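Local atomic coordinates of single-strand DNA-binding protein (Agrobacterium tumefaciens, PDB entry 3BTP), a protein that binds single-stranded but not double-stranded DNA whatever its sequence and mediates nuclear uptake of the single-stranded T-DNA copies in plant transformation. Residues Leu119-Gly124 with Ala129-Cys134; Arg113-Ile118 with Pro268-His273; Arg449-Ile454 with Leu461-Asp466; Gly489-Thr494 with Pro509-Gln514; Ser410-Glu413 with His419-Gln422. All blocks are in the same frame, centred on the assembly; numbering follows the deposited sequence.

How the interactions relate
The five contacts fall into two well-separated groups, with the centres of interactions 1 and 4 about 57 Å apart. Interactions 1 and 2 share strand 117-124 and have centres about 10 Å apart; they touch through the salt bridge of Lys133 NZ to Glu116 OE2 and through Thr132, whose OG1 probably bonds to Asn270 O. Interactions 3 and 4 sit on the closed antiparallel barrel, centres about 12 Å apart, joined where Gln450 and Ala452 meet Arg491, Gly493 and Asp511. Interaction 5, a helix pair, has its centre about 24 Å from the centres of both and touches neither. No DNA is present, so none of these contacts can be tied to its binding.

Interaction 1: residues Leu119-Gly124 with Ala129-Cys134; sequences LVRQTG and AGTTKC
Arg121 and Ala129 form the bridge nearer the turn in a beta hairpin, strands 117-124 and 127-132, and the backbone bonds fix its register. Arg121 N gives to Ala129 O at 2.8 Å and Ala129 N returns a bond to Arg121 O; one step beyond Gly130, Leu119 and Thr131 repeat the two-bond pattern, with Leu119 N to Thr131 O at 2.9 Å and nearly straight, 174° at the hydrogen. Val120 and Gly130 make the non-hydrogen-bonded pair between them. There the gap is bridged by a CA-H...O contact from Gly130 CA to Leu119 O, 3.2 Å.

The Arg121 side chain lies on the face that also carries Leu119, Ala129 and Thr131. Its CB lies at the limit of contact with Ala129 O. With CG set between the backbone N and the carbonyl carbon (chi1 66°), that carbon leans across the neighbouring strand and comes to 3.6 Å from Ala129 O. From CG to NE the chain is extended, so it runs over Ala129: NE passes the methyl CB at 3.8 Å, and CZ lies closer still. NH1 is modelled too near the Thr131 methyl to be trusted in detail. Thr123 CG2 also reaches Ala129 CB; Thr123 and Gly124 together form a classic beta bulge.

On the other face, Val120 turns inward, against Phe274 of strand 272-275 and Cys149 and Leu151 of the next strand in the sheet. Back on the Arg121 face, Ala129 CB sits under the rim of the guanidinium plane, 3.4 Å from NH2.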
# COMPACT_ATOMS: atom_id res chain seq x y z
N LEU A 119 -20.32 -2.63 10.07
CA LEU A 119 -20.48 -3.58 11.18
C LEU A 119 -20.67 -4.96 10.63
O LEU A 119 -21.61 -5.19 9.85
CB LEU A 119 -21.71 -3.21 12.07
CG LEU A 119 -21.49 -1.96 12.95
CD1 LEU A 119 -22.65 -1.87 13.96
CD2 LEU A 119 -20.10 -1.93 13.73
N VAL A 120 -19.76 -5.87 10.97
CA VAL A 120 -19.89 -7.24 10.45
C VAL A 120 -20.36 -8.19 11.54
O VAL A 120 -19.91 -8.10 12.68
CB VAL A 120 -18.57 -7.80 9.81
CG1 VAL A 120 -18.86 -9.14 9.06
CG2 VAL A 120 -17.93 -6.75 8.86
N ARG A 121 -21.23 -9.11 11.16
CA ARG A 121 -21.71 -10.14 12.10
C ARG A 121 -21.67 -11.53 11.50
O ARG A 121 -21.76 -11.69 10.28
CB ARG A 121 -23.12 -9.80 12.62
CG ARG A 121 -24.16 -9.84 11.55
CD ARG A 121 -25.35 -8.89 11.86
NE ARG A 121 -26.36 -9.00 10.79
CZ ARG A 121 -26.54 -8.13 9.78
NH1 ARG A 121 -25.77 -7.03 9.66
NH2 ARG A 121 -27.46 -8.38 8.86
N GLN A 122 -21.49 -12.52 12.36
CA GLN A 122 -21.55 -13.94 11.97
C GLN A 122 -23.02 -14.43 11.93
O GLN A 122 -23.78 -14.23 12.87
CB GLN A 122 -20.75 -14.79 12.94
CG GLN A 122 -19.24 -14.59 12.83
CD GLN A 122 -18.46 -15.51 13.78
OE1 GLN A 122 -18.62 -15.44 14.98
NE2 GLN A 122 -17.62 -16.39 13.22
N THR A 123 -23.43 -15.05 10.85
CA THR A 123 -24.83 -15.53 10.81
C THR A 123 -24.89 -17.00 10.46
O THR A 123 -25.92 -17.45 10.01
CB THR A 123 -25.67 -14.75 9.77
OG1 THR A 123 -25.15 -15.04 8.48
CG2 THR A 123 -25.60 -13.23 9.97
N GLY A 124 -23.81 -17.76 10.60
CA GLY A 124 -23.76 -19.11 10.01
C GLY A 124 -22.39 -19.72 10.04
O GLY A 124 -21.45 -19.05 10.40
N ALA A 129 -22.71 -11.21 7.61
CA ALA A 129 -23.48 -10.13 7.05
C ALA A 129 -22.87 -8.83 7.54
O ALA A 129 -22.37 -8.75 8.67
CB ALA A 129 -24.96 -10.22 7.45
N GLY A 130 -22.90 -7.81 6.68
CA GLY A 130 -22.36 -6.49 7.06
C GLY A 130 -23.41 -5.44 6.88
O GLY A 130 -24.22 -5.53 5.99
N THR A 131 -23.40 -4.43 7.73
CA THR A 131 -24.14 -3.21 7.44
C THR A 131 -23.31 -1.93 7.57
O THR A 131 -22.61 -1.71 8.53
CB THR A 131 -25.63 -3.15 8.04
OG1 THR A 131 -25.94 -1.87 8.59
CG2 THR A 131 -25.86 -4.20 9.01
N THR A 132 -23.35 -1.15 6.51
CA THR A 132 -22.63 0.10 6.50
C THR A 132 -23.26 1.07 7.47
O THR A 132 -24.50 1.08 7.61
CB THR A 132 -22.62 0.69 5.06
OG1 THR A 132 -22.10 -0.33 4.19
CG2 THR A 132 -21.71 1.92 4.98
N LYS A 133 -22.46 1.90 8.10
CA LYS A 133 -22.98 2.87 9.04
C LYS A 133 -24.29 3.56 8.59
O LYS A 133 -25.28 3.56 9.34
CB LYS A 133 -21.89 3.93 9.35
CG LYS A 133 -22.47 5.34 9.81
CD LYS A 133 -21.37 6.42 10.00
CE LYS A 133 -21.80 7.36 11.13
NZ LYS A 133 -20.90 8.57 11.36
N CYS A 134 -24.32 4.11 7.37
CA CYS A 134 -25.52 4.86 6.88
C CYS A 134 -26.80 4.01 6.68
O CYS A 134 -27.87 4.59 6.48
CB CYS A 134 -25.23 5.57 5.54
SG CYS A 134 -24.80 4.37 4.19

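Interaction 2: residues Arg113-Ile118 with Pro268-His273; sequences RTDEYI and PQNDIH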
# COMPACT_ATOMS: atom_id res chain seq x y z
N ARG A 113 -18.00 10.75 6.08
CA ARG A 113 -18.43 9.78 5.08
C ARG A 113 -19.49 8.90 5.66
O ARG A 113 -19.41 8.48 6.82
CB ARG A 113 -17.26 8.91 4.68
CG ARG A 113 -16.21 9.57 3.80
CD ARG A 113 -15.59 8.39 3.09
NE ARG A 113 -15.48 8.68 1.70
CZ ARG A 113 -15.97 7.99 0.70
NH1 ARG A 113 -16.63 6.87 0.87
NH2 ARG A 113 -15.73 8.45 -0.52
N THR A 114 -20.49 8.61 4.85
CA THR A 114 -21.57 7.69 5.20
C THR A 114 -21.14 6.20 5.34
O THR A 114 -21.83 5.42 5.95
CB THR A 114 -22.70 7.79 4.17
OG1 THR A 114 -22.20 7.40 2.89
CG2 THR A 114 -23.30 9.27 4.14
N ASP A 115 -19.97 5.84 4.80
CA ASP A 115 -19.43 4.50 4.81
C ASP A 115 -18.12 4.39 5.59
O ASP A 115 -17.30 3.50 5.34
CB ASP A 115 -19.26 4.04 3.33
CG ASP A 115 -18.18 4.84 2.58
OD1 ASP A 115 -17.63 5.73 3.23
OD2 ASP A 115 -17.88 4.58 1.37
N GLU A 116 -17.91 5.27 6.56
CA GLU A 116 -16.66 5.35 7.33
C GLU A 116 -16.47 4.13 8.29
O GLU A 116 -15.37 3.91 8.82
CB GLU A 116 -16.63 6.70 8.10
CG GLU A 116 -17.71 6.87 9.23
CD GLU A 116 -17.49 8.17 10.14
OE1 GLU A 116 -16.42 8.86 10.11
OE2 GLU A 116 -18.42 8.50 10.92
N TYR A 117 -17.58 3.39 8.55
CA TYR A 117 -17.49 2.06 9.12
C TYR A 117 -18.55 1.11 8.58
O TYR A 117 -19.59 1.54 8.02
CB TYR A 117 -17.33 2.03 10.69
CG TYR A 117 -18.61 2.39 11.45
CD1 TYR A 117 -19.60 1.42 11.70
CD2 TYR A 117 -18.84 3.73 11.87
CE1 TYR A 117 -20.78 1.73 12.37
CE2 TYR A 117 -19.99 4.05 12.57
CZ TYR A 117 -20.97 3.05 12.80
OH TYR A 117 -22.12 3.39 13.45
N ILE A 118 -18.22 -0.17 8.69
CA ILE A 118 -19.09 -1.27 8.41
C ILE A 118 -19.13 -2.18 9.67
O ILE A 118 -18.08 -2.47 10.26
CB ILE A 118 -18.59 -2.08 7.19
CG1 ILE A 118 -18.44 -1.19 5.93
CG2 ILE A 118 -19.48 -3.29 6.93
CD1 ILE A 118 -17.71 -1.85 4.80
N PRO A 268 -23.04 0.67 -4.81
CA PRO A 268 -23.31 2.11 -4.73
C PRO A 268 -24.36 2.52 -3.68
O PRO A 268 -24.35 3.69 -3.22
CB PRO A 268 -23.80 2.41 -6.14
CG PRO A 268 -23.02 1.37 -6.99
CD PRO A 268 -23.22 0.16 -6.19
N GLN A 269 -25.25 1.59 -3.32
CA GLN A 269 -26.20 1.82 -2.17
C GLN A 269 -25.61 1.50 -0.77
O GLN A 269 -26.32 1.67 0.24
CB GLN A 269 -27.52 1.02 -2.36
CG GLN A 269 -28.26 1.34 -3.67
CD GLN A 269 -27.55 0.82 -4.98
OE1 GLN A 269 -27.02 -0.30 -5.03
NE2 GLN A 269 -27.61 1.63 -6.03
N ASN A 270 -24.36 1.00 -0.72
CA ASN A 270 -23.60 0.79 0.52
C ASN A 270 -24.01 -0.50 1.19
O ASN A 270 -23.82 -0.70 2.38
CB ASN A 270 -23.68 2.03 1.48
CG ASN A 270 -22.58 3.11 1.22
OD1 ASN A 270 -22.85 4.30 1.30
ND2 ASN A 270 -21.34 2.69 0.94
N ASP A 271 -24.60 -1.37 0.39
CA ASP A 271 -24.95 -2.72 0.75
C ASP A 271 -23.67 -3.58 0.59
O ASP A 271 -22.93 -3.43 -0.39
CB ASP A 271 -26.01 -3.26 -0.26
CG ASP A 271 -27.44 -2.56 -0.12
OD1 ASP A 271 -27.95 -2.38 1.04
OD2 ASP A 271 -28.06 -2.23 -1.19
N ILE A 272 -23.49 -4.52 1.50
CA ILE A 272 -22.31 -5.33 1.61
C ILE A 272 -22.64 -6.74 1.15
O ILE A 272 -23.64 -7.33 1.62
CB ILE A 272 -21.87 -5.39 3.10
CG1 ILE A 272 -21.68 -3.97 3.70
CG2 ILE A 272 -20.68 -6.30 3.27
CD1 ILE A 272 -20.73 -3.12 2.88
N HIS A 273 -21.83 -7.29 0.23
CA HIS A 273 -21.90 -8.72 -0.06
C HIS A 273 -20.54 -9.33 0.18
O HIS A 273 -19.51 -8.72 -0.08
CB HIS A 273 -22.42 -8.99 -1.48
CG HIS A 273 -23.79 -8.42 -1.72
ND1 HIS A 273 -24.00 -7.13 -2.15
CD2 HIS A 273 -25.03 -8.95 -1.50
CE1 HIS A 273 -25.31 -6.89 -2.19
NE2 HIS A 273 -25.95 -7.98 -1.82
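A type I beta turn, Arg113 to Glu116, leads into strand 117-124, and its residues Thr114 and Asp115 lie against Asn270 in the loop before strand 272-275. Asp115 CB is 4.0 Å from Asn270 CG. The two side chains cross at about a right angle, with carboxylate and amide planes 63° apart, so the groups do not stack. Thr114 also crosses Asn270 squarely, its hydroxyl end near the amide. The orientation of that amide is uncertain, and no bond across the segments can be claimed from it; Asn270 has another polar tie through its backbone O, which Thr132 OG1 approaches in a probable hydrogen bond.

Asp115 is held from its own side. Arg113 NH1 spans both carboxylate oxygens, with a hydrogen bond to Asp115 OD1 at 2.8 Å and a salt-bridge distance to Asp115 OD2 of 2.7 Å. The OD1 bond comes from the syn side, 16° out of the carboxylate plane. OD2 has further salt bridges to Lys266 and Arg153, so three basic residues surround a buried carboxylate and would be expected to favour its ionised form.

Further along, the contact becomes apolar and joins two four-stranded antiparallel sheets, one holding strand 117-124 and the other having 272-275 at its edge. Ile118 and Ile272 reach toward each other tip to tip, CD1 of Ile118 to CD1 of Ile272 at 3.8 Å. The Ile118 torsion (chi1 -57°) splits its two branches between partner atoms, sending CG1 and CD1 to that methyl and CG2 to Ile272 CG1 at 4.0 Å. Leu264 and Thr132 each touch both isoleucines.

Interaction 3: residues Arg449-Ile454 with Leu461-Asp466; sequences RQAAVI and LREVPD
Ala451 lays its methyl over the flat carboxylate of Glu463: CB is 3.3 Å from Glu463 CD and a little farther from each oxygen, which places it above the group and not beside one oxygen. The glutamate reaches there because its chain is extended beyond CG. Its OE2 accepts a hydrogen bond from Asp366 N, while the Asp366 carboxylate takes the N-H of Ala451, so Asp366 ties both partners from outside.

The two segments include the paired ends of a beta hairpin, strands 453-456 and 460-462, within the eight-stranded antiparallel barrel. Arg462 still pairs through its backbone with Val455, and Ile454 CA points a CA-H at Arg462 O, 3.4 Å away with 131° at the hydrogen. Beyond this the chains diverge, and no direct hydrogen bond joins the segments. A water fills the ladder instead, donating to Val453 O at 2.7 Å and accepting from Val464 N at 2.7 Å.

Two apolar pairs accompany that bridge. Val453 CG1, opposite the backbone N at chi1 177°, meets Val464 CG2 at 3.6 Å; Ala512 and Leu515 of helix 510-515 also touch Val453. One residue on, Ile454 CD1 rests against Leu461 CB at 4.0 Å, with Tyr495 also touching the isoleucine.

Val464 begins a 3-10 segment, in which Asp466 N bonds to Glu463 O at 3.1 Å. The water therefore replaces a direct bond where the two chains diverge, satisfying a carbonyl and an N-H that lie too far apart to bond directly.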
# COMPACT_ATOMS: atom_id res chain seq x y z
N ARG A 449 24.84 14.88 -8.31
CA ARG A 449 24.26 14.71 -6.99
C ARG A 449 23.44 13.40 -6.83
O ARG A 449 23.45 12.79 -5.76
CB ARG A 449 23.42 15.92 -6.62
CG ARG A 449 23.22 16.04 -5.08
CD ARG A 449 21.98 16.93 -4.74
NE ARG A 449 22.24 18.37 -4.87
CZ ARG A 449 21.95 19.13 -5.94
NH1 ARG A 449 21.39 18.60 -7.04
NH2 ARG A 449 22.23 20.44 -5.91
N GLN A 450 22.76 12.98 -7.88
CA GLN A 450 21.84 11.87 -7.78
C GLN A 450 22.51 10.52 -7.33
O GLN A 450 23.66 10.27 -7.58
CB GLN A 450 21.01 11.81 -9.06
CG GLN A 450 21.62 11.13 -10.17
CD GLN A 450 21.06 11.61 -11.46
OE1 GLN A 450 20.49 12.69 -11.51
NE2 GLN A 450 21.24 10.83 -12.53
N ALA A 451 21.81 9.71 -6.55
CA ALA A 451 22.34 8.38 -6.23
C ALA A 451 22.82 7.57 -7.49
O ALA A 451 22.23 7.67 -8.60
CB ALA A 451 21.31 7.62 -5.48
N ALA A 452 23.87 6.77 -7.31
CA ALA A 452 24.44 5.98 -8.41
C ALA A 452 23.58 4.78 -8.85
O ALA A 452 23.63 4.35 -9.96
CB ALA A 452 25.86 5.52 -8.02
N VAL A 453 22.75 4.29 -7.94
CA VAL A 453 21.89 3.16 -8.18
C VAL A 453 20.59 3.53 -7.51
O VAL A 453 20.59 4.14 -6.44
CB VAL A 453 22.41 1.91 -7.50
CG1 VAL A 453 21.43 0.71 -7.70
CG2 VAL A 453 23.83 1.59 -7.94
N ILE A 454 19.48 3.27 -8.20
CA ILE A 454 18.20 3.22 -7.55
C ILE A 454 17.49 1.87 -7.72
O ILE A 454 17.65 1.21 -8.70
CB ILE A 454 17.33 4.50 -7.87
CG1 ILE A 454 16.97 4.61 -9.33
CG2 ILE A 454 18.08 5.78 -7.41
CD1 ILE A 454 16.12 5.78 -9.56
N LEU A 461 11.20 4.08 -5.94
CA LEU A 461 12.57 3.67 -6.15
C LEU A 461 13.35 4.18 -4.98
O LEU A 461 13.21 5.32 -4.60
CB LEU A 461 13.12 4.25 -7.44
CG LEU A 461 12.50 3.93 -8.86
CD1 LEU A 461 11.80 2.61 -9.01
CD2 LEU A 461 11.60 4.91 -9.29
N ARG A 462 14.21 3.31 -4.43
CA ARG A 462 15.03 3.59 -3.26
C ARG A 462 16.53 3.41 -3.56
O ARG A 462 16.93 2.65 -4.43
CB ARG A 462 14.59 2.67 -2.13
CG ARG A 462 13.10 2.72 -1.77
CD ARG A 462 12.57 4.05 -1.18
NE ARG A 462 13.38 4.63 -0.07
CZ ARG A 462 13.20 4.30 1.22
NH1 ARG A 462 12.30 3.44 1.57
NH2 ARG A 462 13.94 4.82 2.18
N GLU A 463 17.34 4.18 -2.87
CA GLU A 463 18.77 4.00 -2.80
C GLU A 463 19.10 2.68 -2.13
O GLU A 463 18.38 2.18 -1.26
CB GLU A 463 19.39 5.18 -2.03
CG GLU A 463 19.30 6.50 -2.76
CD GLU A 463 20.34 7.53 -2.29
OE1 GLU A 463 21.44 7.05 -1.84
OE2 GLU A 463 20.07 8.81 -2.41
N VAL A 464 20.21 2.10 -2.53
CA VAL A 464 20.58 0.77 -2.00
C VAL A 464 20.69 0.73 -0.43
O VAL A 464 20.13 -0.19 0.20
CB VAL A 464 21.88 0.24 -2.64
CG1 VAL A 464 22.30 -1.05 -1.99
CG2 VAL A 464 21.73 0.10 -4.16
N PRO A 465 21.46 1.67 0.19
CA PRO A 465 21.51 1.67 1.68
C PRO A 465 20.21 1.88 2.45
O PRO A 465 20.22 1.75 3.66
CB PRO A 465 22.47 2.82 2.02
CG PRO A 465 22.63 3.61 0.75
CD PRO A 465 22.38 2.67 -0.39
N ASP A 466 19.11 2.20 1.76
CA ASP A 466 17.80 2.32 2.37
C ASP A 466 17.04 1.00 2.38
O ASP A 466 15.97 0.91 3.00
CB ASP A 466 16.98 3.38 1.66
CG ASP A 466 17.12 4.73 2.30
OD1 ASP A 466 17.48 4.74 3.50
OD2 ASP A 466 16.85 5.78 1.64
O HOH W 1 21.93 3.45 -4.15

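Interaction 4: residues Gly489-Thr494 with Pro509-Gln514; sequences GQRTGT and PSDAAQ
Arg491 and Asp511 meet in a salt bridge, NH1 of Arg491 to OD2 of Asp511 at 3.0 Å, the sole direct touch between residues 489-494 and 509-514. The side chains come from opposite directions. The carboxylate lies at the edge of the guanidinium, close to its plane, but is itself turned by 52°, and a single oxygen faces a single nitrogen; this is not the flat two-pronged pairing of the two groups. Arg491 gets there by folding at chi2 (-102°) and chi3 (-80°), which carries its head toward the helix. OD2 has a stronger partner in Arg485 NH2, so two arginines share one oxygen and probably stabilise its negative charge.

Hydrogen bonds fix the two partners separately. Arg491 NE donates to Phe447 O, which gives the guanidinium a second anchor. Asp511 stands in the first turn of helix 510-515, whose backbone bonds begin with Ala513 N to Pro509 O, 2.8 Å, and Gln514 N to Ser510 O, 2.9 Å. Pro509 occupies the N-cap position. The carboxylate of Asp511, two residues on, would be expected to interact favourably with the helix dipole. On the strand side, Thr492 OG1 donates to Thr494 OG1 at 3.1 Å across the corner at Gly493, and Thr494 OG1 is also bonded to Asp484.

Packing adds one residue, Ala452, which touches both Arg491 and Asp511. Through these links helix 510-515 is fastened to the barrel, Ala512 resting on Ile482 of strand 480-485 and Arg491 touching Ala483 and Arg485 of the same strand.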
# COMPACT_ATOMS: atom_id res chain seq x y z
N GLY A 489 32.91 9.86 -19.07
CA GLY A 489 32.84 9.54 -17.64
C GLY A 489 31.86 10.46 -16.89
O GLY A 489 31.76 10.42 -15.65
N GLN A 490 31.09 11.28 -17.61
CA GLN A 490 30.21 12.14 -16.83
C GLN A 490 28.77 11.72 -16.78
O GLN A 490 28.25 11.21 -17.79
CB GLN A 490 30.28 13.60 -17.24
CG GLN A 490 29.96 13.87 -18.68
CD GLN A 490 30.88 14.92 -19.23
OE1 GLN A 490 32.02 15.05 -18.73
NE2 GLN A 490 30.41 15.69 -20.24
N ARG A 491 28.14 11.98 -15.62
CA ARG A 491 26.73 11.67 -15.39
C ARG A 491 25.87 12.42 -16.38
O ARG A 491 26.12 13.58 -16.63
CB ARG A 491 26.36 11.89 -13.93
CG ARG A 491 27.16 10.96 -13.07
CD ARG A 491 26.47 9.69 -12.53
NE ARG A 491 25.74 10.20 -11.44
CZ ARG A 491 25.78 9.88 -10.18
NH1 ARG A 491 26.46 8.86 -9.69
NH2 ARG A 491 25.05 10.65 -9.42
N THR A 492 24.97 11.68 -17.06
CA THR A 492 24.03 12.25 -18.01
C THR A 492 22.71 12.65 -17.27
O THR A 492 21.87 13.39 -17.76
CB THR A 492 23.75 11.24 -19.22
OG1 THR A 492 23.06 10.07 -18.80
CG2 THR A 492 25.07 10.74 -19.90
N GLY A 493 22.51 12.13 -16.06
CA GLY A 493 21.23 12.37 -15.44
C GLY A 493 20.26 11.22 -15.65
O GLY A 493 19.27 11.11 -14.92
N THR A 494 20.51 10.34 -16.65
CA THR A 494 19.56 9.26 -16.83
C THR A 494 19.89 8.08 -15.91
O THR A 494 20.98 7.99 -15.35
CB THR A 494 19.40 8.86 -18.33
OG1 THR A 494 20.59 8.26 -18.80
CG2 THR A 494 19.05 10.10 -19.22
N PRO A 509 29.45 1.87 -14.15
CA PRO A 509 30.38 2.81 -13.54
C PRO A 509 30.79 2.26 -12.17
O PRO A 509 30.03 1.49 -11.55
CB PRO A 509 29.57 4.11 -13.38
CG PRO A 509 28.30 3.93 -14.24
CD PRO A 509 28.10 2.47 -14.37
N SER A 510 31.99 2.63 -11.71
CA SER A 510 32.57 2.08 -10.49
C SER A 510 31.79 2.44 -9.20
O SER A 510 31.61 1.58 -8.32
CB SER A 510 34.09 2.39 -10.40
OG SER A 510 34.38 3.74 -10.75
N ASP A 511 31.24 3.65 -9.13
CA ASP A 511 30.32 4.00 -8.00
C ASP A 511 29.13 3.03 -7.89
O ASP A 511 28.89 2.45 -6.83
CB ASP A 511 29.91 5.50 -8.01
CG ASP A 511 29.12 5.93 -9.24
OD1 ASP A 511 28.66 5.09 -10.01
OD2 ASP A 511 28.93 7.16 -9.44
N ALA A 512 28.48 2.77 -9.04
CA ALA A 512 27.40 1.80 -9.14
C ALA A 512 27.86 0.39 -8.78
O ALA A 512 27.17 -0.38 -8.07
CB ALA A 512 26.83 1.84 -10.53
N ALA A 513 29.05 0.06 -9.29
CA ALA A 513 29.61 -1.29 -9.15
C ALA A 513 29.89 -1.63 -7.69
O ALA A 513 29.48 -2.70 -7.25
CB ALA A 513 30.87 -1.45 -10.02
N GLN A 514 30.50 -0.71 -6.93
CA GLN A 514 30.69 -0.95 -5.50
C GLN A 514 29.45 -0.97 -4.59
O GLN A 514 29.49 -1.62 -3.54
CB GLN A 514 31.86 -0.16 -4.88
CG GLN A 514 31.70 1.34 -4.63
CD GLN A 514 33.10 2.03 -4.38
OE1 GLN A 514 34.17 1.42 -4.62
NE2 GLN A 514 33.08 3.29 -3.93

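Interaction 5: residues Ser410-Glu413 with His419-Gln422; sequences SRLE and HFTQ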
# COMPACT_ATOMS: atom_id res chain seq x y z
N SER A 410 11.70 17.10 -20.15
CA SER A 410 12.22 17.80 -21.38
C SER A 410 13.02 16.90 -22.29
O SER A 410 12.75 16.83 -23.48
CB SER A 410 12.94 19.13 -21.07
OG SER A 410 14.17 18.94 -20.37
N ARG A 411 13.95 16.14 -21.74
CA ARG A 411 14.67 15.10 -22.54
C ARG A 411 13.77 14.13 -23.28
O ARG A 411 14.05 13.79 -24.43
CB ARG A 411 15.66 14.35 -21.67
CG ARG A 411 16.53 13.33 -22.44
CD ARG A 411 17.27 13.96 -23.65
NE ARG A 411 18.23 14.98 -23.21
CZ ARG A 411 18.98 15.72 -24.05
NH1 ARG A 411 18.89 15.56 -25.42
NH2 ARG A 411 19.79 16.65 -23.52
N LEU A 412 12.66 13.72 -22.65
CA LEU A 412 11.76 12.76 -23.29
C LEU A 412 10.91 13.49 -24.30
O LEU A 412 10.67 12.99 -25.40
CB LEU A 412 10.84 12.03 -22.24
CG LEU A 412 9.86 11.04 -22.91
CD1 LEU A 412 10.59 9.94 -23.65
CD2 LEU A 412 8.84 10.40 -21.93
N GLU A 413 10.38 14.64 -23.92
CA GLU A 413 9.70 15.46 -24.91
C GLU A 413 10.53 15.65 -26.20
O GLU A 413 10.02 15.47 -27.32
CB GLU A 413 9.38 16.83 -24.32
CG GLU A 413 8.14 17.37 -24.97
CD GLU A 413 8.15 18.87 -25.13
OE1 GLU A 413 8.89 19.61 -24.41
OE2 GLU A 413 7.40 19.32 -25.99
N HIS A 419 5.67 9.55 -27.49
CA HIS A 419 5.56 8.83 -26.24
C HIS A 419 5.40 9.84 -25.07
O HIS A 419 4.65 9.60 -24.13
CB HIS A 419 6.81 7.96 -26.03
CG HIS A 419 6.79 7.21 -24.75
ND1 HIS A 419 5.84 6.23 -24.48
CD2 HIS A 419 7.58 7.29 -23.66
CE1 HIS A 419 6.07 5.74 -23.28
NE2 HIS A 419 7.13 6.35 -22.78
N PHE A 420 6.15 10.94 -25.10
CA PHE A 420 6.01 11.98 -24.06
C PHE A 420 4.56 12.41 -23.80
O PHE A 420 4.15 12.49 -22.64
CB PHE A 420 6.83 13.23 -24.42
CG PHE A 420 6.69 14.39 -23.43
CD1 PHE A 420 7.31 14.34 -22.18
CD2 PHE A 420 5.96 15.55 -23.79
CE1 PHE A 420 7.19 15.44 -21.25
CE2 PHE A 420 5.84 16.62 -22.91
CZ PHE A 420 6.47 16.59 -21.63
N THR A 421 3.81 12.68 -24.89
CA THR A 421 2.45 13.17 -24.81
C THR A 421 1.51 12.11 -24.30
O THR A 421 0.66 12.41 -23.48
CB THR A 421 1.89 13.80 -26.19
OG1 THR A 421 2.80 14.82 -26.66
CG2 THR A 421 0.47 14.50 -25.96
N GLN A 422 1.68 10.87 -24.76
CA GLN A 422 0.92 9.75 -24.22
C GLN A 422 1.18 9.41 -22.70
O GLN A 422 0.24 9.17 -21.90
CB GLN A 422 1.23 8.52 -25.07
CG GLN A 422 0.45 8.50 -26.39
CD GLN A 422 1.23 7.77 -27.46
OE1 GLN A 422 1.83 6.72 -27.19
NE2 GLN A 422 1.27 8.34 -28.67
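His419 NE2 is hydrogen-bonded to Leu399 O of strand 396-399, an anchor that steadies the ring while its CD2 atom meets Leu412 CD2 of the neighbouring helix at 3.8 Å. The other leucine methyl, Leu412 CD1, lies 4.0 Å from the same His419 CD2, so the fork of the leucine straddles one ring carbon obliquely. Leu412 reaches it with CG opposite the backbone N (chi1 179°), which throws the branch out from its helix. The same branch also meets Phe420: Leu412 CG is 4.0 Å from Phe420 CB, and Leu412 CD2 is 3.9 Å from Phe420 CA.

These residues lie in two successive helices, 409-415 and 417-427, joined by a very short link, with Glu413 and Phe420 the nearest pair, CA to CA 5.1 Å. Asp416 in the link accepts a hydrogen bond from His419 N.

The Phe420 ring packs against Glu413. Glu413 CA is 3.5 Å from Phe420 CG, and the Glu413 chain passes obliquely over one ring face, a CH-pi arrangement whose detail is doubtful because Glu413 CG is modelled implausibly close to the ring. Val431 also touches the Phe420 side chain.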